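Local structure of GTPase activator-like protein (Chaetomium thermophilum, 5HIU) at residues 318-323 and 358-363; 338-343 and 383-388; 255-260 and 309-314. The protein probably acts as a GTPase activator, being the TSC2 protein of the tuberous sclerosis complex, here represented by an all-helical N-terminal part. All coordinates share one frame; numbering follows the deposited sequence.

All three contacts join helices of one alpha-solenoid and lie within a single sequence-family region. Contacts 1 and 2, with centres about 12 Å apart, are mainly buried and interlock: Leu323 packs on Leu339, Ile358 on Val388 and Ile362 on Ile385. Contact 3 is only partly buried. It shares helix 302-322 with contact 1, and there Val318 packs against Ser256 and His259. Contact 3 and contact 2 do not touch. The chemistry shifts accordingly. Contact 2 pairs only apolar side chains, contact 1 adds a polar flank of Gln320 and Arg360 to its leucines, and contact 3 brings backbone against backbone at a glycine, with serine, cysteine and arginine around it.

Contact 1 of 3, residues 318-323 and 358-363; sequences VLQKLL and ILRLIN
Leu319, Gln320 and Leu323 meet Arg360 and Leu361 where two helices of the alpha-solenoid, 302-322 and 352-366, run side by side in the same direction. The axes of the two short segments are 5° from parallel and 9.4 Å apart. They come closest in backbone at Gln320 and Leu361, whose CA atoms are 5.0 Å apart. Leu361 carries the apolar half. Its two methyls part to serve residues one helical turn apart: CD1 lies 4.0 Å from CB of Leu319, while CD2 lies 3.7 Å from CD1 of Leu323. The latter touch is methyl to methyl, and the Leu323 and Leu361 side chains cross at about a right angle. Leu319 and Leu323 also pack on Leu339 of helix 336-348, which joins this apolar side to the next helix of the chain. On the other flank, Gln320 reaches across with CG anti to the backbone N (chi1 174°) and the chain extended beyond it. Its amide lies beside CG and CD of Arg360, but OE1 is modelled too close to that CG, and the fine placing of the amide is therefore doubtful. As modelled, NE2 stands at the edge of the Arg360 guanidinium, near its plane, and OE1 makes no hydrogen bond to the backbone N of Leu361. The charge of Arg360 is instead met within its own helix, where NH2 forms a salt bridge with Glu357. The two helices are therefore joined here by the van der Waals packing of leucines, and the Gln320 amide forms an uncertain polar flank with no hydrogen bond to the facing segment.

Contact 2 of 3, residues 338-343 and 383-388; sequences LLVGGL and EPIFDV
Val340 and Leu343 of helix 336-348 face Pro384, Ile385 and Val388 of helix 383-391 in a contact whose side chains are all apolar. The two short segments run in broadly the same direction, crossing at 23° with their axes 9.9 Å apart. Among the side-chain contacts, the two methyls of Val340 divide between Ile385 (CG2) and Pro384 with Val388 (CG1). CG2 meets CG1 of Ile385 at 3.2 Å, a very short approach for two carbons, and the two side chains cross at about a right angle. CG1, anti to the backbone N (chi1 179°), lies 3.9 Å from CB of Pro384, in the first turn of its helix, and 4.3 Å from CG2 of Val388. One turn on from Val340, CB of Leu343 rests 4.3 Å from CG1 of Val388, so the two methyls of Val388 serve successive turns of the facing helix. Side chain also meets backbone: CG1 of Val388 comes 4.0 Å from O of Leu343. Similarly, CG1 of Val340 lies 4.0 Å from C of Pro384. Helix 352-366 packs against this pair: its Ile358 and Ile362 both touch Val388, and Ile362 also touches Ile385. Helix 448-459 meets Phe386, where Phe454 stacks on its ring, and continues the array toward the C-terminus.

Contact 3 of 3, residues 255-260 and 309-314; sequences LSSIHC and VRDVRG
Gly314 and Ser256 meet where helices 302-322 and 245-261 cross, the short segments at 70° to each other and their axes approaching to 8.3 Å. This is the tight part. With no side chain on Gly314, the backbones close until its CA is 4.7 Å from CA of Ser256 and 3.5 Å from the carbonyl O of Ser256. That oxygen is already engaged in its own helix, accepting the backbone N of Cys260. Cys260 belongs to the same close packing: its CB is 3.9 Å from CA of Gly314, and its SG, anti to the backbone N (chi1 -169°), lies 3.6 Å from the carbonyl O of Arg313. Cys260 and Arg313 lie toward the partly exposed side, where the sulfur sits over one face of the Arg313 guanidinium, offset toward its rim and 4.0 Å from NH2. At the other end the contact is slighter in extent. There a single hydroxyl, OG of Ser257, lies 3.6 Å from CG of Arg310, touching the aliphatic stem of a partly exposed residue of which little is covered. The polar ends are engaged within their own helices, OG of Ser257 with the carbonyl O of Gln253 and NH2 of Arg310 in a salt bridge with Asp307. Helix 281-294 packs alongside through Leu289 on Ser256, Phe292 on Asp311 and Leu293 on Val312, while helix 266-277 covers Leu255 and His259, so the crossing lies among four helices of the solenoid.

Contact 1 of 3, residues 318-323 and 358-363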
loop_
_atom_site.group_PDB
_atom_site.type_symbol
_atom_site.label_atom_id
_atom_site.label_comp_id
_atom_site.label_asym_id
_atom_site.label_seq_id
_atom_site.Cartn_x
_atom_site.Cartn_y
_atom_site.Cartn_z
ATOM N N VAL A 318 14.020 -2.105 -7.153
ATOM C CA VAL A 318 13.273 -3.345 -7.026
ATOM C C VAL A 318 13.969 -4.426 -7.832
ATOM O O VAL A 318 14.003 -5.585 -7.425
ATOM C CB VAL A 318 11.792 -3.166 -7.464
ATOM C CG1 VAL A 318 11.111 -4.502 -7.639
ATOM C CG2 VAL A 318 11.033 -2.336 -6.442
ATOM N N LEU A 319 14.538 -4.031 -8.969
ATOM C CA LEU A 319 15.270 -4.968 -9.826
ATOM C C LEU A 319 16.527 -5.472 -9.140
ATOM O O LEU A 319 16.839 -6.647 -9.185
ATOM C CB LEU A 319 15.618 -4.342 -11.188
ATOM C CG LEU A 319 14.456 -4.355 -12.191
ATOM C CD1 LEU A 319 14.706 -3.464 -13.416
ATOM C CD2 LEU A 319 14.163 -5.779 -12.614
ATOM N N GLN A 320 17.252 -4.581 -8.500
ATOM C CA GLN A 320 18.455 -4.990 -7.807
ATOM C C GLN A 320 18.101 -6.019 -6.763
ATOM O O GLN A 320 18.813 -6.972 -6.565
ATOM C CB GLN A 320 19.105 -3.788 -7.148
ATOM C CG GLN A 320 20.291 -4.128 -6.277
ATOM C CD GLN A 320 21.030 -2.881 -5.838
ATOM O OE1 GLN A 320 21.153 -1.896 -6.589
ATOM N NE2 GLN A 320 21.521 -2.906 -4.617
ATOM N N LYS A 321 16.983 -5.813 -6.098
ATOM C CA LYS A 321 16.519 -6.740 -5.075
ATOM C C LYS A 321 15.997 -8.033 -5.731
ATOM O O LYS A 321 16.370 -9.135 -5.327
ATOM C CB LYS A 321 15.461 -6.044 -4.217
ATOM C CG LYS A 321 15.100 -6.745 -2.919
ATOM C CD LYS A 321 16.242 -6.858 -1.917
ATOM C CE LYS A 321 15.846 -7.758 -0.740
ATOM N NZ LYS A 321 17.014 -8.252 0.047
ATOM N N LEU A 322 15.192 -7.896 -6.783
ATOM C CA LEU A 322 14.689 -9.056 -7.485
ATOM C C LEU A 322 15.797 -9.938 -8.028
ATOM O O LEU A 322 15.770 -11.142 -7.824
ATOM C CB LEU A 322 13.763 -8.652 -8.634
ATOM C CG LEU A 322 12.926 -9.797 -9.236
ATOM C CD1 LEU A 322 12.302 -10.693 -8.172
ATOM C CD2 LEU A 322 11.819 -9.253 -10.121
ATOM N N LEU A 323 16.784 -9.336 -8.683
ATOM C CA LEU A 323 17.879 -10.078 -9.304
ATOM C C LEU A 323 18.739 -10.914 -8.354
ATOM O O LEU A 323 19.565 -11.681 -8.822
ATOM C CB LEU A 323 18.795 -9.129 -10.060
ATOM C CG LEU A 323 18.207 -8.589 -11.359
ATOM C CD1 LEU A 323 18.904 -7.302 -11.751
ATOM C CD2 LEU A 323 18.319 -9.609 -12.478
ATOM N N ILE A 358 22.369 2.640 -11.216
ATOM C CA ILE A 358 22.731 1.821 -12.380
ATOM C C ILE A 358 23.920 0.928 -12.032
ATOM O O ILE A 358 23.872 -0.280 -12.225
ATOM C CB ILE A 358 23.134 2.664 -13.607
ATOM C CG1 ILE A 358 21.967 3.528 -14.114
ATOM C CG2 ILE A 358 23.619 1.745 -14.724
ATOM C CD1 ILE A 358 20.917 2.787 -14.921
ATOM N N LEU A 359 24.971 1.548 -11.512
ATOM C CA LEU A 359 26.162 0.842 -11.092
ATOM C C LEU A 359 25.863 -0.133 -9.968
ATOM O O LEU A 359 26.302 -1.280 -10.010
ATOM C CB LEU A 359 27.257 1.815 -10.625
ATOM C CG LEU A 359 28.039 2.650 -11.656
ATOM C CD1 LEU A 359 29.212 3.379 -10.995
ATOM C CD2 LEU A 359 28.544 1.784 -12.801
ATOM N N ARG A 360 25.141 0.316 -8.949
ATOM C CA ARG A 360 24.915 -0.527 -7.762
ATOM C C ARG A 360 24.221 -1.826 -8.153
ATOM O O ARG A 360 24.536 -2.887 -7.628
ATOM C CB ARG A 360 24.165 0.233 -6.643
ATOM C CG ARG A 360 23.553 -0.670 -5.561
ATOM C CD ARG A 360 23.655 -0.177 -4.123
ATOM N NE ARG A 360 23.144 1.188 -3.963
ATOM C CZ ARG A 360 23.813 2.192 -3.383
ATOM N NH1 ARG A 360 25.024 2.005 -2.850
ATOM N NH2 ARG A 360 23.257 3.396 -3.314
ATOM N N LEU A 361 23.302 -1.730 -9.097
ATOM C CA LEU A 361 22.642 -2.901 -9.668
ATOM C C LEU A 361 23.688 -3.809 -10.300
ATOM O O LEU A 361 23.860 -4.961 -9.892
ATOM C CB LEU A 361 21.603 -2.468 -10.718
ATOM C CG LEU A 361 20.613 -3.525 -11.195
ATOM C CD1 LEU A 361 19.329 -2.863 -11.645
ATOM C CD2 LEU A 361 21.163 -4.419 -12.301
ATOM N N ILE A 362 24.426 -3.254 -11.256
ATOM C CA ILE A 362 25.458 -3.998 -11.964
ATOM C C ILE A 362 26.431 -4.594 -10.953
ATOM O O ILE A 362 26.810 -5.750 -11.063
ATOM C CB ILE A 362 26.183 -3.130 -13.018
ATOM C CG1 ILE A 362 25.196 -2.678 -14.115
ATOM C CG2 ILE A 362 27.319 -3.911 -13.672
ATOM C CD1 ILE A 362 25.777 -1.660 -15.083
ATOM N N ASN A 363 26.784 -3.847 -9.925
ATOM C CA ASN A 363 27.668 -4.399 -8.910
ATOM C C ASN A 363 27.071 -5.566 -8.150
ATOM O O ASN A 363 27.799 -6.425 -7.685
ATOM C CB ASN A 363 28.090 -3.328 -7.930
ATOM C CG ASN A 363 29.344 -2.632 -8.364
ATOM O OD1 ASN A 363 30.342 -3.284 -8.648
ATOM N ND2 ASN A 363 29.310 -1.306 -8.423
#

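Contact 2 of 3, residues 338-343 and 383-388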
loop_
_atom_site.group_PDB
_atom_site.type_symbol
_atom_site.label_atom_id
_atom_site.label_comp_id
_atom_site.label_asym_id
_atom_site.label_seq_id
_atom_site.Cartn_x
_atom_site.Cartn_y
_atom_site.Cartn_z
ATOM N N LEU A 338 17.241 -7.850 -22.402
ATOM C CA LEU A 338 16.258 -6.824 -22.005
ATOM C C LEU A 338 16.797 -5.903 -20.912
ATOM O O LEU A 338 16.811 -4.683 -21.064
ATOM C CB LEU A 338 14.969 -7.473 -21.471
ATOM C CG LEU A 338 13.827 -7.933 -22.384
ATOM C CD1 LEU A 338 13.400 -6.765 -23.256
ATOM C CD2 LEU A 338 14.170 -9.154 -23.233
ATOM N N LEU A 339 17.231 -6.495 -19.806
ATOM C CA LEU A 339 17.707 -5.709 -18.681
ATOM C C LEU A 339 18.692 -4.684 -19.170
ATOM O O LEU A 339 18.540 -3.503 -18.922
ATOM C CB LEU A 339 18.363 -6.590 -17.615
ATOM C CG LEU A 339 18.769 -5.855 -16.335
ATOM C CD1 LEU A 339 17.585 -5.129 -15.708
ATOM C CD2 LEU A 339 19.382 -6.831 -15.341
ATOM N N VAL A 340 19.689 -5.156 -19.900
ATOM C CA VAL A 340 20.764 -4.306 -20.407
ATOM C C VAL A 340 20.211 -3.311 -21.415
ATOM O O VAL A 340 20.620 -2.150 -21.423
ATOM C CB VAL A 340 21.896 -5.156 -21.016
ATOM C CG1 VAL A 340 23.014 -4.286 -21.568
ATOM C CG2 VAL A 340 22.461 -6.084 -19.952
ATOM N N GLY A 341 19.272 -3.765 -22.247
ATOM C CA GLY A 341 18.568 -2.878 -23.167
ATOM C C GLY A 341 17.924 -1.735 -22.407
ATOM O O GLY A 341 18.065 -0.561 -22.782
ATOM N N GLY A 342 17.225 -2.088 -21.327
ATOM C CA GLY A 342 16.618 -1.112 -20.427
ATOM C C GLY A 342 17.636 -0.210 -19.749
ATOM O O GLY A 342 17.438 1.000 -19.658
ATOM N N LEU A 343 18.732 -0.793 -19.279
ATOM C CA LEU A 343 19.730 -0.044 -18.519
ATOM C C LEU A 343 20.447 1.009 -19.354
ATOM O O LEU A 343 20.921 2.019 -18.818
ATOM C CB LEU A 343 20.774 -0.992 -17.931
ATOM C CG LEU A 343 20.323 -1.974 -16.845
ATOM C CD1 LEU A 343 21.145 -3.252 -16.931
ATOM C CD2 LEU A 343 20.428 -1.360 -15.451
ATOM N N GLU A 383 30.347 -7.384 -22.711
ATOM C CA GLU A 383 30.597 -6.069 -23.319
ATOM C C GLU A 383 29.377 -5.173 -23.184
ATOM O O GLU A 383 29.489 -4.049 -22.685
ATOM C CB GLU A 383 30.992 -6.178 -24.802
ATOM C CG GLU A 383 31.110 -4.825 -25.507
ATOM C CD GLU A 383 32.026 -4.859 -26.728
ATOM O OE1 GLU A 383 33.161 -4.329 -26.651
ATOM O OE2 GLU A 383 31.615 -5.420 -27.769
ATOM N N PRO A 384 28.202 -5.668 -23.608
ATOM C CA PRO A 384 27.058 -4.771 -23.528
ATOM C C PRO A 384 26.958 -4.136 -22.145
ATOM O O PRO A 384 26.888 -2.904 -22.050
ATOM C CB PRO A 384 25.862 -5.687 -23.829
ATOM C CG PRO A 384 26.440 -6.874 -24.544
ATOM C CD PRO A 384 27.808 -7.046 -23.963
ATOM N N ILE A 385 27.012 -4.963 -21.091
ATOM C CA ILE A 385 26.888 -4.475 -19.707
ATOM C C ILE A 385 28.049 -3.601 -19.332
ATOM O O ILE A 385 27.868 -2.575 -18.688
ATOM C CB ILE A 385 26.783 -5.611 -18.667
ATOM C CG1 ILE A 385 25.464 -6.335 -18.853
ATOM C CG2 ILE A 385 26.790 -5.061 -17.238
ATOM C CD1 ILE A 385 25.305 -7.581 -18.017
ATOM N N PHE A 386 29.247 -4.005 -19.732
ATOM C CA PHE A 386 30.431 -3.204 -19.449
ATOM C C PHE A 386 30.363 -1.826 -20.114
ATOM O O PHE A 386 30.948 -0.867 -19.605
ATOM C CB PHE A 386 31.703 -3.937 -19.880
ATOM C CG PHE A 386 32.180 -4.971 -18.898
ATOM C CD1 PHE A 386 32.247 -4.687 -17.536
ATOM C CD2 PHE A 386 32.601 -6.221 -19.337
ATOM C CE1 PHE A 386 32.699 -5.636 -16.635
ATOM C CE2 PHE A 386 33.052 -7.173 -18.440
ATOM C CZ PHE A 386 33.105 -6.882 -17.087
ATOM N N ASP A 387 29.655 -1.729 -21.239
ATOM C CA ASP A 387 29.535 -0.456 -21.953
ATOM C C ASP A 387 28.626 0.491 -21.180
ATOM O O ASP A 387 28.934 1.681 -21.065
ATOM C CB ASP A 387 29.042 -0.656 -23.397
ATOM N N VAL A 388 27.527 -0.043 -20.631
ATOM C CA VAL A 388 26.675 0.726 -19.716
ATOM C C VAL A 388 27.491 1.166 -18.508
ATOM O O VAL A 388 27.509 2.347 -18.148
ATOM C CB VAL A 388 25.463 -0.067 -19.196
ATOM C CG1 VAL A 388 24.692 0.771 -18.182
ATOM C CG2 VAL A 388 24.532 -0.480 -20.330
#

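Contact 3 of 3, residues 255-260 and 309-314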
loop_
_atom_site.group_PDB
_atom_site.type_symbol
_atom_site.label_atom_id
_atom_site.label_comp_id
_atom_site.label_asym_id
_atom_site.label_seq_id
_atom_site.Cartn_x
_atom_site.Cartn_y
_atom_site.Cartn_z
ATOM N N LEU A 255 4.346 1.077 -5.315
ATOM C CA LEU A 255 5.217 0.300 -4.398
ATOM C C LEU A 255 6.714 0.428 -4.691
ATOM O O LEU A 255 7.508 0.532 -3.757
ATOM C CB LEU A 255 4.885 -1.169 -4.484
ATOM C CG LEU A 255 3.512 -1.522 -4.002
ATOM C CD1 LEU A 255 3.069 -2.810 -4.677
ATOM C CD2 LEU A 255 3.546 -1.650 -2.494
ATOM N N SER A 256 7.085 0.410 -5.971
ATOM C CA SER A 256 8.487 0.586 -6.360
ATOM C C SER A 256 8.992 1.952 -5.967
ATOM O O SER A 256 10.144 2.118 -5.617
ATOM C CB SER A 256 8.686 0.402 -7.861
ATOM O OG SER A 256 8.719 -0.980 -8.173
ATOM N N SER A 257 8.105 2.927 -6.018
ATOM C CA SER A 257 8.455 4.275 -5.643
ATOM C C SER A 257 8.606 4.390 -4.133
ATOM O O SER A 257 9.556 4.982 -3.647
ATOM C CB SER A 257 7.423 5.245 -6.215
ATOM O OG SER A 257 7.495 5.220 -7.646
ATOM N N ILE A 258 7.688 3.816 -3.378
ATOM C CA ILE A 258 7.785 3.886 -1.923
ATOM C C ILE A 258 9.056 3.177 -1.501
ATOM O O ILE A 258 9.799 3.657 -0.647
ATOM C CB ILE A 258 6.577 3.238 -1.247
ATOM C CG1 ILE A 258 5.347 4.123 -1.403
ATOM C CG2 ILE A 258 6.845 3.006 0.229
ATOM C CD1 ILE A 258 4.039 3.349 -1.322
ATOM N N HIS A 259 9.278 2.025 -2.125
ATOM C CA HIS A 259 10.457 1.195 -1.886
ATOM C C HIS A 259 11.730 1.976 -2.005
ATOM O O HIS A 259 12.618 1.866 -1.170
ATOM C CB HIS A 259 10.508 0.081 -2.915
ATOM C CG HIS A 259 11.692 -0.811 -2.781
ATOM N ND1 HIS A 259 11.914 -1.590 -1.668
ATOM C CD2 HIS A 259 12.698 -1.081 -3.639
ATOM C CE1 HIS A 259 13.021 -2.288 -1.838
ATOM N NE2 HIS A 259 13.520 -1.990 -3.023
ATOM N N CYS A 260 11.817 2.740 -3.078
ATOM C CA CYS A 260 12.978 3.539 -3.318
ATOM C C CYS A 260 12.970 4.775 -2.429
ATOM O O CYS A 260 13.861 4.945 -1.596
ATOM C CB CYS A 260 13.034 3.943 -4.776
ATOM S SG CYS A 260 14.638 4.647 -5.123
ATOM N N VAL A 309 11.328 9.285 -14.584
ATOM C CA VAL A 309 12.567 9.053 -13.805
ATOM C C VAL A 309 12.236 8.482 -12.421
ATOM O O VAL A 309 12.868 7.515 -11.972
ATOM C CB VAL A 309 13.428 10.342 -13.669
ATOM C CG1 VAL A 309 14.354 10.299 -12.457
ATOM C CG2 VAL A 309 14.253 10.563 -14.937
ATOM N N ARG A 310 11.254 9.086 -11.749
ATOM C CA ARG A 310 10.722 8.530 -10.508
ATOM C C ARG A 310 10.602 7.032 -10.689
ATOM O O ARG A 310 11.218 6.273 -9.963
ATOM C CB ARG A 310 9.352 9.154 -10.168
ATOM C CG ARG A 310 8.442 8.299 -9.282
ATOM C CD ARG A 310 7.111 8.988 -9.004
ATOM N NE ARG A 310 6.344 9.245 -10.224
ATOM C CZ ARG A 310 5.152 9.841 -10.268
ATOM N NH1 ARG A 310 4.558 10.258 -9.159
ATOM N NH2 ARG A 310 4.546 10.019 -11.435
ATOM N N ASP A 311 9.825 6.641 -11.697
ATOM C CA ASP A 311 9.574 5.241 -12.032
ATOM C C ASP A 311 10.857 4.458 -12.285
ATOM O O ASP A 311 10.993 3.313 -11.845
ATOM C CB ASP A 311 8.692 5.116 -13.285
ATOM C CG ASP A 311 7.330 5.785 -13.131
ATOM O OD1 ASP A 311 6.730 5.762 -12.024
ATOM O OD2 ASP A 311 6.849 6.331 -14.144
ATOM N N VAL A 312 11.786 5.067 -13.010
ATOM C CA VAL A 312 13.031 4.398 -13.358
ATOM C C VAL A 312 13.868 4.061 -12.126
ATOM O O VAL A 312 14.352 2.939 -12.012
ATOM C CB VAL A 312 13.864 5.231 -14.347
ATOM C CG1 VAL A 312 15.224 4.591 -14.568
ATOM C CG2 VAL A 312 13.129 5.357 -15.673
ATOM N N ARG A 313 14.023 5.012 -11.209
ATOM C CA ARG A 313 14.843 4.797 -10.016
ATOM C C ARG A 313 14.284 3.711 -9.111
ATOM O O ARG A 313 15.030 3.075 -8.350
ATOM C CB ARG A 313 14.924 6.056 -9.173
ATOM C CG ARG A 313 15.486 7.288 -9.857
ATOM C CD ARG A 313 15.614 8.390 -8.827
ATOM N NE ARG A 313 16.397 7.936 -7.673
ATOM C CZ ARG A 313 16.245 8.371 -6.422
ATOM N NH1 ARG A 313 15.326 9.288 -6.116
ATOM N NH2 ARG A 313 17.016 7.872 -5.459
ATOM N N GLY A 314 12.968 3.543 -9.148
ATOM C CA GLY A 314 12.318 2.565 -8.304
ATOM C C GLY A 314 12.554 1.198 -8.879
ATOM O O GLY A 314 12.973 0.292 -8.162
#